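Side-chain contacts in agglutinin (Rhizoctonia solani, PDB 4G9M), which is a fungal lectin that probably binds carbohydrates through a ricin-type beta-trefoil fold and assembles as a domain-swapped dimer: residues B[50-53]-B[58-61]; B[69-72]-B[78-81]; B[90-93]-B[98-101]. All blocks are in the same frame, centred on the assembly; numbering follows the deposited sequence.

Contact 1. Residues B[50-53]-B[58-61]; sequences KWTG and VTLQ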
loop_
_atom_site.group_PDB
_atom_site.type_symbol
_atom_site.label_atom_id
_atom_site.label_comp_id
_atom_site.label_asym_id
_atom_site.label_seq_id
_atom_site.Cartn_x
_atom_site.Cartn_y
_atom_site.Cartn_z
ATOM N N LYS B 50 12.220 -4.554 2.486
ATOM C CA LYS B 50 12.187 -6.011 2.531
ATOM C C LYS B 50 10.954 -6.487 3.287
ATOM O O LYS B 50 10.653 -5.970 4.367
ATOM C CB LYS B 50 13.443 -6.543 3.215
ATOM C CG LYS B 50 13.656 -8.036 3.054
ATOM C CD LYS B 50 14.888 -8.498 3.790
ATOM C CE LYS B 50 15.047 -10.008 3.654
ATOM N NZ LYS B 50 16.146 -10.521 4.511
ATOM N N TRP B 51 10.256 -7.475 2.734
ATOM C CA TRP B 51 9.104 -8.067 3.416
ATOM C C TRP B 51 9.562 -9.008 4.534
ATOM O O TRP B 51 10.525 -9.751 4.359
ATOM C CB TRP B 51 8.160 -8.750 2.404
ATOM C CG TRP B 51 7.183 -7.766 1.839
ATOM C CD1 TRP B 51 5.900 -7.536 2.270
ATOM C CD2 TRP B 51 7.433 -6.813 0.801
ATOM N NE1 TRP B 51 5.331 -6.515 1.540
ATOM C CE2 TRP B 51 6.255 -6.046 0.641
ATOM C CE3 TRP B 51 8.540 -6.521 -0.003
ATOM C CZ2 TRP B 51 6.155 -5.023 -0.294
ATOM C CZ3 TRP B 51 8.436 -5.505 -0.940
ATOM C CH2 TRP B 51 7.249 -4.766 -1.077
ATOM N N THR B 52 8.892 -8.969 5.687
ATOM C CA THR B 52 9.384 -9.701 6.855
ATOM C C THR B 52 8.942 -11.158 6.872
ATOM O O THR B 52 9.550 -11.991 7.546
ATOM C CB THR B 52 8.887 -9.075 8.157
ATOM O OG1 THR B 52 7.474 -9.240 8.224
ATOM C CG2 THR B 52 9.204 -7.593 8.200
ATOM N N GLY B 53 7.861 -11.454 6.160
ATOM C CA GLY B 53 7.303 -12.793 6.160
ATOM C C GLY B 53 6.039 -12.840 6.992
ATOM O O GLY B 53 5.359 -13.863 7.050
ATOM N N VAL B 58 6.704 -4.906 6.123
ATOM C CA VAL B 58 8.060 -4.675 5.653
ATOM C C VAL B 58 8.899 -3.998 6.719
ATOM O O VAL B 58 8.381 -3.543 7.753
ATOM C CB VAL B 58 8.102 -3.754 4.395
ATOM C CG1 VAL B 58 7.259 -4.338 3.290
ATOM C CG2 VAL B 58 7.613 -2.330 4.742
ATOM N N THR B 59 10.203 -3.938 6.465
ATOM C CA THR B 59 11.087 -3.051 7.207
ATOM C C THR B 59 11.852 -2.196 6.216
ATOM O O THR B 59 11.940 -2.538 5.025
ATOM C CB THR B 59 12.084 -3.811 8.082
ATOM O OG1 THR B 59 12.852 -4.700 7.264
ATOM C CG2 THR B 59 11.376 -4.614 9.163
ATOM N N LEU B 60 12.402 -1.088 6.709
ATOM C CA LEU B 60 13.285 -0.243 5.913
ATOM C C LEU B 60 14.622 -0.192 6.615
ATOM O O LEU B 60 14.689 0.193 7.784
ATOM C CB LEU B 60 12.694 1.168 5.779
ATOM C CG LEU B 60 11.474 1.300 4.870
ATOM C CD1 LEU B 60 10.966 2.739 4.916
ATOM C CD2 LEU B 60 11.836 0.896 3.430
ATOM N N GLN B 61 15.679 -0.604 5.916
ATOM C CA GLN B 61 17.019 -0.635 6.506
ATOM C C GLN B 61 17.959 0.358 5.835
ATOM O O GLN B 61 18.057 0.398 4.604
ATOM C CB GLN B 61 17.594 -2.051 6.414
ATOM C CG GLN B 61 18.948 -2.200 7.042
ATOM C CD GLN B 61 19.521 -3.592 6.842
ATOM O OE1 GLN B 61 19.210 -4.266 5.855
ATOM N NE2 GLN B 61 20.359 -4.031 7.777
HETATM O O HOH W 1 12.553 -7.234 6.751
#
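V58 lies against the indole of W51, the two side chains running side by side on one face of the hairpin formed by strands 47-51 and 58-62. In this CH-pi contact V58 CG1 sits 3.3 Å from the centroid of the W51 five-membered ring and only 11° off its normal. The methyl gets there because it stands anti to the carbonyl carbon of V58 (chi1 -57°), and a beta-branched residue can offer one branch to the ring while CG2 goes to I92. W51 is also met from beyond the hairpin: NE1 makes a weak hydrogen bond to A94 O of the second subunit, and A95 of that subunit packs on W51.

Beyond the end of strand 47-51, T52 crosses T59 at a slant, T52 CG2 lying 3.8 Å from T59 CG2. T52 OG1 turns to the backbone N of K54 within the turn. A water lies 2.6 Å from T59 OG1 and donates to K50 O, which also accepts from T59 N at 3.0 Å. The chemistry is thus two-sided: an apolar, aromatic face turned to the protein and the dimer partner, and a reverse face, with K50, T59 and a bridging water, that is polar and suits the surface.

Contact 2. Residues B[69-72]-B[78-81]; sequences VGTA and SVNV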
loop_
_atom_site.group_PDB
_atom_site.type_symbol
_atom_site.label_atom_id
_atom_site.label_comp_id
_atom_site.label_asym_id
_atom_site.label_seq_id
_atom_site.Cartn_x
_atom_site.Cartn_y
_atom_site.Cartn_z
ATOM N N VAL B 69 14.600 1.652 10.279
ATOM C CA VAL B 69 13.615 2.651 10.698
ATOM C C VAL B 69 12.924 2.137 11.945
ATOM O O VAL B 69 12.297 1.077 11.928
ATOM C CB VAL B 69 12.566 2.904 9.607
ATOM C CG1 VAL B 69 11.331 3.645 10.173
ATOM C CG2 VAL B 69 13.208 3.682 8.462
ATOM N N GLY B 70 13.049 2.896 13.027
ATOM C CA GLY B 70 12.504 2.488 14.303
ATOM C C GLY B 70 11.970 3.683 15.049
ATOM O O GLY B 70 11.590 4.699 14.449
ATOM N N THR B 71 11.929 3.569 16.369
ATOM C CA THR B 71 11.339 4.627 17.182
ATOM C C THR B 71 12.151 4.925 18.444
ATOM O O THR B 71 12.812 4.051 18.998
ATOM C CB THR B 71 9.871 4.298 17.538
ATOM O OG1 THR B 71 9.270 5.395 18.248
ATOM C CG2 THR B 71 9.801 3.038 18.380
ATOM N N ALA B 72 12.094 6.185 18.862
ATOM C CA ALA B 72 12.727 6.670 20.090
ATOM C C ALA B 72 12.025 6.213 21.365
ATOM O O ALA B 72 12.659 6.102 22.412
ATOM C CB ALA B 72 12.758 8.187 20.066
ATOM N N SER B 78 4.203 12.713 17.427
ATOM C CA SER B 78 5.458 13.482 17.529
ATOM C C SER B 78 6.680 12.737 18.091
ATOM O O SER B 78 7.740 13.336 18.282
ATOM C CB SER B 78 5.236 14.812 18.261
ATOM O OG SER B 78 4.157 15.527 17.681
ATOM N N VAL B 79 6.548 11.436 18.335
ATOM C CA VAL B 79 7.694 10.630 18.719
ATOM C C VAL B 79 8.666 10.542 17.541
ATOM O O VAL B 79 8.247 10.349 16.405
ATOM C CB VAL B 79 7.260 9.212 19.204
ATOM C CG1 VAL B 79 8.454 8.284 19.361
ATOM C CG2 VAL B 79 6.503 9.315 20.539
ATOM N N ASN B 80 9.958 10.712 17.808
ATOM C CA ASN B 80 10.968 10.663 16.759
ATOM C C ASN B 80 11.092 9.317 16.048
ATOM O O ASN B 80 11.145 8.257 16.677
ATOM C CB ASN B 80 12.345 11.054 17.313
ATOM C CG ASN B 80 12.468 12.538 17.593
ATOM O OD1 ASN B 80 13.031 13.286 16.795
ATOM N ND2 ASN B 80 11.947 12.971 18.734
ATOM N N VAL B 81 11.163 9.374 14.723
ATOM C CA VAL B 81 11.607 8.236 13.932
ATOM C C VAL B 81 13.135 8.236 13.963
ATOM O O VAL B 81 13.763 9.262 13.727
ATOM C CB VAL B 81 11.100 8.341 12.489
ATOM C CG1 VAL B 81 11.592 7.175 11.662
ATOM C CG2 VAL B 81 9.571 8.396 12.491
#
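A72 N donates to N80 O over 3.2 Å where the chain, having left strand 68-71 and looped round, returns to begin strand 81-84 of the beta-trefoil domain. The donor is tilted 16° from the carbonyl plane. Next to this bond T71 and V81 form an antiparallel non-hydrogen-bonded pair, their CA atoms 4.9 Å apart.

Between the segments this is the one backbone hydrogen bond; beyond it, G70 bonds V82. V81 CA makes a CA-H...O contact with G70 O, a carbonyl that also accepts from the hydroxyl of Y126.

Apolar contacts sit at both ends. At the buried end, CG1 of V69 touches CG1 of V81 at 3.8 Å, and both valines continue onto I34 of strand 32-37; compact branched side chains suit this corner, where the chain changes direction at V69. At the exposed end the small A72 lets the chains approach with little bulk, its CB lying 4.0 Å from N80 CB and 4.4 Å from V79 CG1.

T71, though polar, finds its partner outside the two segments: OG1 is hydrogen-bonded to the carbonyl of S73, a bond that fixes the threonine's rotation at the start of the loop. With that oxygen anti to the T71 backbone N (chi1 -175°), it lies beside the V79 side chain, OG1 of T71 being 3.2 Å from V79 CG1.

Contact 3. Residues B[90-93]-B[98-101]; sequences LDIV and GFAI
I92 divides its two branches between residues of the neighbouring strand in the hairpin 90-94/99-103, one branch meeting F99 and the other I101. The CG2 methyl is the bump nearest F99: I92 CG2 lies 3.6 Å from F99 CB and reaches CG and CD2 of the ring as well, the two side chains crossing at about a right angle. The other branch folds back through its second torsion (chi2 -54°), which sets it beside I101, with I92 CD1 4.0 Å from I101 CG2.

I101 CG2 is itself a bump, resting in a shallow hollow of L90 made by CB, CG and both methyls, of which L90 CD1 comes closest, at 3.6 Å from I101 CG2. Branched aliphatic residues suit this face because each can touch two neighbours at once. Further side chains extend the packing: V58 and L60 on the L90 side, and F139, which meets the F99 ring edge-to-face.

On the reverse face V93 stands beside A100, V93 CB lying 4.3 Å from A100 CB. N56 of the second subunit packs on both residues, and the small A100 probably helps it come close. The strands run antiparallel at 165°, and V93 and A100 form a hydrogen-bonded pair: V93 N lies 2.9 Å from A100 O with a nearly straight N-H...O angle of 174°, and A100 N is 2.8 Å from V93 O. The paired peptide groups thus satisfy their polarity inside a largely apolar setting, which allows this hairpin to be buried between the trefoil interior and the dimer partner.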
loop_
_atom_site.group_PDB
_atom_site.type_symbol
_atom_site.label_atom_id
_atom_site.label_comp_id
_atom_site.label_asym_id
_atom_site.label_seq_id
_atom_site.Cartn_x
_atom_site.Cartn_y
_atom_site.Cartn_z
ATOM N N LEU B 90 6.395 -2.033 9.111
ATOM C CA LEU B 90 5.622 -1.021 8.385
ATOM C C LEU B 90 4.698 -1.673 7.358
ATOM O O LEU B 90 4.868 -2.845 7.009
ATOM C CB LEU B 90 6.561 -0.047 7.654
ATOM C CG LEU B 90 7.701 0.544 8.495
ATOM C CD1 LEU B 90 8.771 1.171 7.603
ATOM C CD2 LEU B 90 7.156 1.561 9.477
ATOM N N ASP B 91 3.723 -0.896 6.895
ATOM C CA ASP B 91 2.860 -1.244 5.771
ATOM C C ASP B 91 3.010 -0.095 4.791
ATOM O O ASP B 91 2.921 1.069 5.190
ATOM C CB ASP B 91 1.398 -1.289 6.205
ATOM C CG ASP B 91 0.997 -2.608 6.846
ATOM O OD1 ASP B 91 1.602 -3.668 6.520
ATOM O OD2 ASP B 91 0.016 -2.590 7.631
ATOM N N ILE B 92 3.242 -0.395 3.515
ATOM C CA ILE B 92 3.372 0.664 2.518
ATOM C C ILE B 92 2.030 0.771 1.781
ATOM O O ILE B 92 1.626 -0.164 1.086
ATOM C CB ILE B 92 4.517 0.359 1.520
ATOM C CG1 ILE B 92 5.800 -0.034 2.270
ATOM C CG2 ILE B 92 4.791 1.569 0.649
ATOM C CD1 ILE B 92 6.238 1.014 3.319
ATOM N N VAL B 93 1.343 1.899 1.947
ATOM C CA VAL B 93 -0.044 2.055 1.485
ATOM C C VAL B 93 -0.121 3.070 0.350
ATOM O O VAL B 93 0.316 4.208 0.507
ATOM C CB VAL B 93 -0.968 2.552 2.649
ATOM C CG1 VAL B 93 -2.410 2.536 2.224
ATOM C CG2 VAL B 93 -0.775 1.691 3.903
ATOM N N GLY B 98 2.400 9.206 -4.296
ATOM C CA GLY B 98 3.328 8.342 -3.583
ATOM C C GLY B 98 2.661 7.329 -2.668
ATOM O O GLY B 98 1.575 6.814 -2.954
ATOM N N PHE B 99 3.330 7.032 -1.559
ATOM C CA PHE B 99 2.854 6.042 -0.608
ATOM C C PHE B 99 2.929 6.572 0.821
ATOM O O PHE B 99 3.865 7.288 1.184
ATOM C CB PHE B 99 3.722 4.770 -0.697
ATOM C CG PHE B 99 3.621 4.029 -2.019
ATOM C CD1 PHE B 99 4.410 4.385 -3.103
ATOM C CD2 PHE B 99 2.720 2.981 -2.165
ATOM C CE1 PHE B 99 4.313 3.703 -4.314
ATOM C CE2 PHE B 99 2.611 2.303 -3.375
ATOM C CZ PHE B 99 3.407 2.666 -4.444
ATOM N N ALA B 100 1.953 6.198 1.642
ATOM C CA ALA B 100 2.061 6.391 3.082
ATOM C C ALA B 100 2.880 5.253 3.667
ATOM O O ALA B 100 2.824 4.117 3.180
ATOM C CB ALA B 100 0.683 6.426 3.726
ATOM N N ILE B 101 3.660 5.560 4.699
ATOM C CA ILE B 101 4.444 4.538 5.387
ATOM C C ILE B 101 3.913 4.401 6.799
ATOM O O ILE B 101 4.215 5.215 7.676
ATOM C CB ILE B 101 5.942 4.882 5.400
ATOM C CG1 ILE B 101 6.446 5.020 3.959
ATOM C CG2 ILE B 101 6.719 3.803 6.144
ATOM C CD1 ILE B 101 7.835 5.623 3.887
#

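In the fold
Contact 3 is buried, contact 2 partly so, and contact 1 lies at the surface. Contacts 1 and 3 each tie together a beta hairpin, whereas contact 2 closes the loop between strands 68-71 and 81-84. Contact 1 meets both others through strand 58-62: V58 O probably bonds L90 N, and L60 O probably bonds V69 N. Contacts 2 and 3 do not touch, their centres being about 16 Å apart. Chemistry follows place: contact 3 is mostly aliphatic and aromatic packing, contact 2 pairs valines with an exposed alanine end, and contact 1 combines an indole-methyl contact on one face with lysine, threonine and water on the other. The second subunit reaches contacts 1 and 3, but not contact 2.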